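PDB 5MMD: metallo-beta-lactamase 1 from Acinetobacter baumannii, which probably hydrolyses the amide bond of beta-lactam antibiotics with the help of zinc ions, giving substituted beta-amino acids and so antibiotic resistance. Local coordinates for residues 17-22 with 33-38; 45-50 with 59-64; 163-168 with 201-206. All blocks are in the same frame, centred on the assembly; numbering follows the deposited sequence.

Overall arrangement
All three contacts belong to the alpha-beta/beta-alpha sandwich of a class B beta-lactamase. Interaction 1 and interaction 2 share one sheet: strand 32-41 lies between strands 17-26 and 44-48, and Leu37 O is 2.8 Å from Ile48 N. Their centres are about 9 Å apart, and the Phe18 ring meets Trp63 on helix 54-66 edge-to-face. Interaction 3 sits by the zinc site, its centre about 14 Å from that of interaction 1 and about 23 Å from that of interaction 2. Segment 33-38 makes the link to it: Ser33 O lies 2.7 Å from ND1 of His201, a zinc ligand, and Asn35 ND2 lies 2.8 Å from Gly202 O.

Interaction 1: residues 17-22 with 33-38; sequences VFLHKS and SSNGLV
Phe18 and Val38 form a hydrogen-bonded pair at one end of the contact, with Phe18 N donating to Val38 O at 2.8 Å and Val38 N returning a bond to Phe18 O. His20 with Gly36 and Ser22 with Ser34 repeat this double exchange. His20 CG stands between its backbone N and carbonyl carbon (chi1 66°), and the imidazole lies with one face over Gly36, whose CA makes a CH-pi contact 3.5 Å from the ring centroid, offset toward the rim. Together the strands form the antiparallel hairpin 17-26/32-41 of the metallo-beta-lactamase sandwich. Water 1 joins the polar groups of the His20 face, bonding to His20 ND1 at 2.7 Å and to Ser22 OG, and donating to Ser34 O, which also accepts from Ser22 N. His20 NE2 has a weak bond to Asp49 O, while Ser22 OG is held by Trp52 N and Ser34 OG by Lys83 NZ. On the opposite face of the sheet, the Lys21 and Asn35 side chains lie side by side, pointing the same way. The lysine chain bends at its last two torsions, and NZ donates to Asn35 OD1 at 2.7 Å, tilted 18° from the amide carbonyl plane; water 2 also accepts from NZ. Asn35 ND2 donates to Pro199 O and Gly202 O, so both ends of the amide are engaged. Beside it, Leu19 CD1 packs 3.7 Å from Asn35 CB.

Interaction 2: residues 45-50 with 59-64; sequences AFIIDT and KLVDWI
Ile47 turns CG1 anti to its carbonyl carbon (chi1 -63°), and Leu60 sets CG anti to its backbone N (chi1 -179°); beyond that CG, the CD2 methyl of Leu60 meets Ile47. The contact joins the first two elements of the beta-alpha-beta unit formed by strand 44-48, helix 54-66 and strand 70-75. The helix packs on the sheet with the short axes 10.6 Å apart and their directions 156° from one another, close to antiparallel, as a crossover between parallel neighbouring strands requires. The interface is wholly apolar and buried. Ile47 and Leu60 reach toward each other tip to tip, and a single methyl, Leu60 CD2, touches three atoms of the isoleucine: CG1, CG2 and CD1, each at 4.1 Å. One helical turn further on, Ile64 crosses Ile47 obliquely and lays its CD1 4.0 Å from Ile47 CG1. Val61 meets the isoleucine more distantly, at the CD1 end. Ile47 is therefore touched by three helix residues, Leu60, Val61 and Ile64. The layer extends beyond this pairing: Val38 on the neighbouring strand packs against both Leu60 and Ile64, and Leu71 on strand 70-75 touches Ile47 and Val61. At the Ala45 end the approach is closer, the CB methyl of Ala45 resting 3.7 Å from Ile64 CG2.

Interaction 3: residues 163-168 with 201-206; sequences SLESSG and HGKIGD. With ZN (zinc ion), chain C.
Ser163 supplies the close part of this contact, its CB lying 3.5 Å from His201 O and packing beside Gly202 and Lys203 N. The two loops follow strands 154-158 and 196-199 at the zinc edge of the metallo-beta-lactamase sandwich. Ser163 begins a type I beta turn closed by Ser166 N bonding to Ser163 O, and the serine hydroxyls bond across it, OG to OG. Gly202 (phi 104°) adopts backbone angles that suit glycine, and its CA lies 4.1 Å from Ser163 CB. Water 3 accepts from Ser163 N; its bond to His201 O is unusually short and less certain. From the same backbone the His201 ring leads away to the metal, where NE2 binds zinc at 2.2 Å together with water 5, Asp82 and Cys159; ND1 donates a hydrogen bond to Ser33 O, which helps fix the ring's rotation. The outer side is looser. Glu165 and Lys203, both exposed, cross at about a right angle, with OE1 3.8 Å from Lys203 CB; their charged ends, Glu165 OE2 and Lys203 NZ, stay 4.8 Å apart. Water 4 bridges the loops, accepting from Leu164 N and donating to Glu165 OE1 and Lys203 O, each at 2.8 Å.

Interaction 1: residues 17-22 with 33-38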
# COMPACT_ATOMS: atom_id res chain seq x y z
N VAL A 17 14.24 5.46 -1.32
CA VAL A 17 12.93 4.89 -1.50
C VAL A 17 13.10 3.61 -2.27
O VAL A 17 13.63 3.61 -3.37
CB VAL A 17 11.99 5.83 -2.24
CG1 VAL A 17 10.63 5.18 -2.36
CG2 VAL A 17 11.92 7.16 -1.56
N PHE A 18 12.65 2.53 -1.64
CA PHE A 18 12.81 1.17 -2.18
C PHE A 18 11.48 0.49 -2.40
O PHE A 18 10.64 0.49 -1.51
CB PHE A 18 13.64 0.34 -1.22
CG PHE A 18 15.00 0.92 -0.96
CD1 PHE A 18 15.18 1.80 0.11
CD2 PHE A 18 16.06 0.63 -1.80
CE1 PHE A 18 16.44 2.36 0.36
CE2 PHE A 18 17.35 1.18 -1.55
CZ PHE A 18 17.53 2.05 -0.48
N LEU A 19 11.28 -0.09 -3.58
CA LEU A 19 10.09 -0.90 -3.85
C LEU A 19 10.36 -2.34 -3.43
O LEU A 19 11.37 -2.94 -3.85
CB LEU A 19 9.74 -0.84 -5.32
CG LEU A 19 8.65 -1.75 -5.88
CD1 LEU A 19 7.32 -1.17 -5.66
CD2 LEU A 19 8.87 -1.95 -7.36
N HIS A 20 9.48 -2.92 -2.62
CA HIS A 20 9.63 -4.33 -2.29
C HIS A 20 8.47 -5.11 -2.96
O HIS A 20 7.34 -4.62 -3.08
CB HIS A 20 9.70 -4.54 -0.77
CG HIS A 20 8.46 -4.20 -0.00
ND1 HIS A 20 7.41 -5.09 0.17
CD2 HIS A 20 8.13 -3.09 0.71
CE1 HIS A 20 6.46 -4.52 0.88
NE2 HIS A 20 6.89 -3.32 1.27
N LYS A 21 8.79 -6.30 -3.43
CA LYS A 21 7.85 -7.05 -4.23
C LYS A 21 7.87 -8.44 -3.70
O LYS A 21 8.93 -9.02 -3.51
CB LYS A 21 8.23 -6.98 -5.69
CG LYS A 21 7.19 -7.54 -6.64
CD LYS A 21 7.69 -7.47 -8.11
CE LYS A 21 8.01 -6.07 -8.57
NZ LYS A 21 6.81 -5.16 -8.68
N SER A 22 6.69 -8.97 -3.38
CA SER A 22 6.59 -10.33 -2.84
C SER A 22 5.45 -11.05 -3.51
O SER A 22 4.59 -10.41 -4.09
CB SER A 22 6.40 -10.31 -1.32
OG SER A 22 5.25 -9.60 -0.95
N SER A 33 2.05 -10.92 -7.78
CA SER A 33 3.02 -10.21 -6.96
C SER A 33 2.33 -9.01 -6.28
O SER A 33 1.34 -8.50 -6.77
CB SER A 33 4.21 -9.73 -7.80
OG SER A 33 3.81 -8.76 -8.75
N SER A 34 2.94 -8.52 -5.23
CA SER A 34 2.40 -7.37 -4.49
C SER A 34 3.51 -6.40 -4.16
O SER A 34 4.57 -6.86 -3.79
CB SER A 34 1.71 -7.84 -3.22
OG SER A 34 1.52 -6.77 -2.29
N ASN A 35 3.24 -5.10 -4.28
CA ASN A 35 4.23 -4.05 -4.02
C ASN A 35 4.07 -3.42 -2.64
O ASN A 35 2.97 -3.33 -2.12
CB ASN A 35 4.12 -2.91 -5.03
CG ASN A 35 4.34 -3.36 -6.46
OD1 ASN A 35 5.11 -4.27 -6.73
ND2 ASN A 35 3.64 -2.71 -7.38
N GLY A 36 5.18 -2.96 -2.09
CA GLY A 36 5.13 -2.02 -0.96
C GLY A 36 6.37 -1.15 -1.06
O GLY A 36 7.12 -1.29 -2.04
N LEU A 37 6.58 -0.23 -0.11
CA LEU A 37 7.81 0.57 -0.12
C LEU A 37 8.56 0.45 1.18
O LEU A 37 8.01 0.15 2.24
CB LEU A 37 7.52 2.05 -0.40
CG LEU A 37 6.83 2.45 -1.72
CD1 LEU A 37 6.49 3.93 -1.78
CD2 LEU A 37 7.69 2.08 -2.93
N VAL A 38 9.85 0.76 1.10
CA VAL A 38 10.61 1.10 2.28
C VAL A 38 11.09 2.54 2.03
O VAL A 38 11.73 2.85 1.01
CB VAL A 38 11.80 0.14 2.53
CG1 VAL A 38 12.53 0.51 3.82
CG2 VAL A 38 11.35 -1.28 2.57
O HOH W 1 5.72 -6.81 -1.15
O HOH W 2 5.26 -6.59 -11.07

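Interaction 2: residues 45-50 with 59-64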
# COMPACT_ATOMS: atom_id res chain seq x y z
N ALA A 45 13.95 3.81 8.76
CA ALA A 45 13.19 3.15 7.68
C ALA A 45 11.73 2.92 8.06
O ALA A 45 11.44 2.42 9.17
CB ALA A 45 13.81 1.83 7.32
N PHE A 46 10.82 3.29 7.17
CA PHE A 46 9.41 3.04 7.42
C PHE A 46 8.89 2.13 6.33
O PHE A 46 9.16 2.37 5.15
CB PHE A 46 8.61 4.34 7.46
CG PHE A 46 7.39 4.24 8.33
CD1 PHE A 46 6.24 3.69 7.84
CD2 PHE A 46 7.42 4.66 9.64
CE1 PHE A 46 5.10 3.58 8.66
CE2 PHE A 46 6.29 4.55 10.45
CZ PHE A 46 5.14 3.99 9.94
N ILE A 47 8.22 1.05 6.72
CA ILE A 47 7.61 0.13 5.74
C ILE A 47 6.19 0.54 5.39
O ILE A 47 5.34 0.70 6.27
CB ILE A 47 7.57 -1.28 6.26
CG1 ILE A 47 8.97 -1.77 6.49
CG2 ILE A 47 6.88 -2.22 5.26
CD1 ILE A 47 9.06 -2.94 7.44
N ILE A 48 5.96 0.75 4.10
CA ILE A 48 4.60 0.94 3.58
C ILE A 48 4.11 -0.37 2.93
O ILE A 48 4.53 -0.73 1.82
CB ILE A 48 4.53 2.08 2.56
CG1 ILE A 48 5.03 3.39 3.20
CG2 ILE A 48 3.09 2.22 2.03
CD1 ILE A 48 5.05 4.60 2.20
N ASP A 49 3.24 -1.03 3.69
CA ASP A 49 2.62 -2.35 3.43
C ASP A 49 3.61 -3.48 3.64
O ASP A 49 4.76 -3.40 3.21
CB ASP A 49 2.00 -2.40 2.04
CG ASP A 49 0.68 -1.68 2.01
OD1 ASP A 49 0.16 -1.45 3.11
OD2 ASP A 49 0.18 -1.32 0.93
N THR A 50 3.18 -4.50 4.39
CA THR A 50 4.04 -5.63 4.59
C THR A 50 4.09 -6.46 3.31
O THR A 50 3.25 -6.35 2.44
CB THR A 50 3.59 -6.55 5.74
OG1 THR A 50 2.46 -7.34 5.30
CG2 THR A 50 3.20 -5.77 6.99
N LYS A 59 12.42 -11.29 5.94
CA LYS A 59 13.50 -11.03 4.99
C LYS A 59 13.68 -9.54 4.74
O LYS A 59 14.81 -9.08 4.52
CB LYS A 59 13.26 -11.74 3.64
CG LYS A 59 13.39 -13.23 3.71
CD LYS A 59 13.10 -13.87 2.33
CE LYS A 59 13.50 -15.33 2.28
NZ LYS A 59 12.64 -16.19 3.14
N LEU A 60 12.57 -8.80 4.74
CA LEU A 60 12.59 -7.38 4.46
C LEU A 60 13.24 -6.65 5.62
O LEU A 60 14.10 -5.79 5.44
CB LEU A 60 11.18 -6.86 4.19
CG LEU A 60 11.07 -5.37 3.84
CD1 LEU A 60 11.75 -4.98 2.53
CD2 LEU A 60 9.57 -4.93 3.88
N VAL A 61 12.86 -7.05 6.82
CA VAL A 61 13.36 -6.44 8.03
C VAL A 61 14.84 -6.72 8.16
O VAL A 61 15.61 -5.83 8.54
CB VAL A 61 12.59 -6.93 9.28
CG1 VAL A 61 13.29 -6.51 10.55
CG2 VAL A 61 11.21 -6.35 9.24
N ASP A 62 15.24 -7.93 7.79
CA ASP A 62 16.66 -8.29 7.79
C ASP A 62 17.45 -7.46 6.76
O ASP A 62 18.58 -7.01 7.02
CB ASP A 62 16.84 -9.78 7.52
CG ASP A 62 18.29 -10.22 7.61
OD1 ASP A 62 18.99 -9.81 8.56
OD2 ASP A 62 18.75 -10.97 6.72
N TRP A 63 16.86 -7.26 5.58
CA TRP A 63 17.48 -6.44 4.56
C TRP A 63 17.72 -5.02 5.09
O TRP A 63 18.82 -4.47 4.97
CB TRP A 63 16.61 -6.41 3.30
CG TRP A 63 17.20 -5.57 2.21
CD1 TRP A 63 18.11 -5.96 1.26
CD2 TRP A 63 16.93 -4.19 1.96
NE1 TRP A 63 18.43 -4.90 0.44
CE2 TRP A 63 17.72 -3.80 0.84
CE3 TRP A 63 16.09 -3.23 2.56
CZ2 TRP A 63 17.70 -2.53 0.33
CZ3 TRP A 63 16.09 -1.96 2.04
CH2 TRP A 63 16.87 -1.62 0.94
N ILE A 64 16.68 -4.43 5.68
CA ILE A 64 16.75 -3.09 6.28
C ILE A 64 17.85 -3.01 7.34
O ILE A 64 18.62 -2.04 7.38
CB ILE A 64 15.38 -2.70 6.89
CG1 ILE A 64 14.34 -2.56 5.79
CG2 ILE A 64 15.47 -1.41 7.69
CD1 ILE A 64 12.93 -2.30 6.35

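Interaction 3: residues 163-168 with 201-206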
# COMPACT_ATOMS: atom_id res chain seq x y z
N SER A 163 -2.18 -0.37 -12.19
CA SER A 163 -1.06 -0.18 -13.10
C SER A 163 -1.55 0.16 -14.50
O SER A 163 -2.67 -0.23 -14.92
CB SER A 163 -0.19 -1.44 -13.13
OG SER A 163 -0.87 -2.45 -13.82
N LEU A 164 -0.72 0.89 -15.24
CA LEU A 164 -1.11 1.30 -16.58
C LEU A 164 -1.37 0.09 -17.48
O LEU A 164 -2.09 0.22 -18.48
CB LEU A 164 -0.06 2.19 -17.24
CG LEU A 164 -0.18 3.70 -17.15
CD1 LEU A 164 0.86 4.28 -18.14
CD2 LEU A 164 -1.57 4.24 -17.43
N GLU A 165 -0.75 -1.05 -17.18
CA GLU A 165 -0.91 -2.24 -18.03
C GLU A 165 -2.23 -3.00 -17.79
O GLU A 165 -2.59 -3.92 -18.53
CB GLU A 165 0.27 -3.21 -17.81
CG GLU A 165 1.61 -2.66 -18.29
CD GLU A 165 2.20 -1.54 -17.39
OE1 GLU A 165 1.97 -1.52 -16.15
OE2 GLU A 165 2.91 -0.68 -17.97
N SER A 166 -2.97 -2.57 -16.77
CA SER A 166 -4.22 -3.20 -16.39
C SER A 166 -5.37 -2.58 -17.16
O SER A 166 -5.50 -1.36 -17.19
CB SER A 166 -4.46 -3.04 -14.90
OG SER A 166 -3.46 -3.71 -14.15
N SER A 167 -6.18 -3.41 -17.80
CA SER A 167 -7.37 -2.95 -18.49
C SER A 167 -8.58 -2.83 -17.56
O SER A 167 -9.64 -2.35 -17.96
CB SER A 167 -7.74 -3.94 -19.62
OG SER A 167 -8.18 -5.14 -18.99
N GLY A 168 -8.47 -3.37 -16.35
CA GLY A 168 -9.57 -3.34 -15.42
C GLY A 168 -9.13 -3.22 -13.98
O GLY A 168 -7.95 -3.02 -13.67
N HIS A 201 -0.19 -3.42 -7.21
CA HIS A 201 0.16 -4.56 -8.07
C HIS A 201 0.62 -4.00 -9.42
O HIS A 201 -0.07 -3.15 -10.03
CB HIS A 201 -1.04 -5.48 -8.25
CG HIS A 201 -1.55 -6.06 -6.97
ND1 HIS A 201 -0.88 -7.08 -6.31
CD2 HIS A 201 -2.62 -5.74 -6.19
CE1 HIS A 201 -1.54 -7.38 -5.21
NE2 HIS A 201 -2.60 -6.59 -5.12
N GLY A 202 1.78 -4.46 -9.86
CA GLY A 202 2.32 -4.09 -11.17
C GLY A 202 3.43 -3.06 -11.16
O GLY A 202 4.10 -2.85 -10.15
N LYS A 203 3.61 -2.42 -12.31
CA LYS A 203 4.78 -1.60 -12.58
C LYS A 203 4.53 -0.18 -12.14
O LYS A 203 3.43 0.34 -12.28
CB LYS A 203 5.12 -1.61 -14.07
CG LYS A 203 5.76 -2.87 -14.58
CD LYS A 203 5.99 -2.76 -16.08
CE LYS A 203 6.51 -4.06 -16.70
NZ LYS A 203 6.08 -4.25 -18.14
N ILE A 204 5.56 0.45 -11.59
CA ILE A 204 5.39 1.82 -11.13
C ILE A 204 5.26 2.69 -12.39
O ILE A 204 5.68 2.27 -13.49
CB ILE A 204 6.56 2.29 -10.23
CG1 ILE A 204 7.88 2.39 -10.98
CG2 ILE A 204 6.72 1.31 -9.05
CD1 ILE A 204 8.98 3.03 -10.18
N GLY A 205 4.67 3.87 -12.24
CA GLY A 205 4.63 4.82 -13.33
C GLY A 205 4.61 6.24 -12.80
O GLY A 205 5.10 6.51 -11.71
N ASP A 206 4.02 7.14 -13.58
CA ASP A 206 3.89 8.53 -13.18
C ASP A 206 2.43 8.89 -12.94
O ASP A 206 1.61 8.04 -12.68
CB ASP A 206 4.53 9.43 -14.24
CG ASP A 206 3.83 9.36 -15.59
OD1 ASP A 206 2.69 8.82 -15.73
OD2 ASP A 206 4.45 9.87 -16.53
ZN ZN C . -3.78 -5.96 -3.39
O HOH W 3 -2.49 -3.06 -10.70
O HOH W 4 2.05 0.82 -14.66
O HOH W 5 -5.51 -6.67 -2.50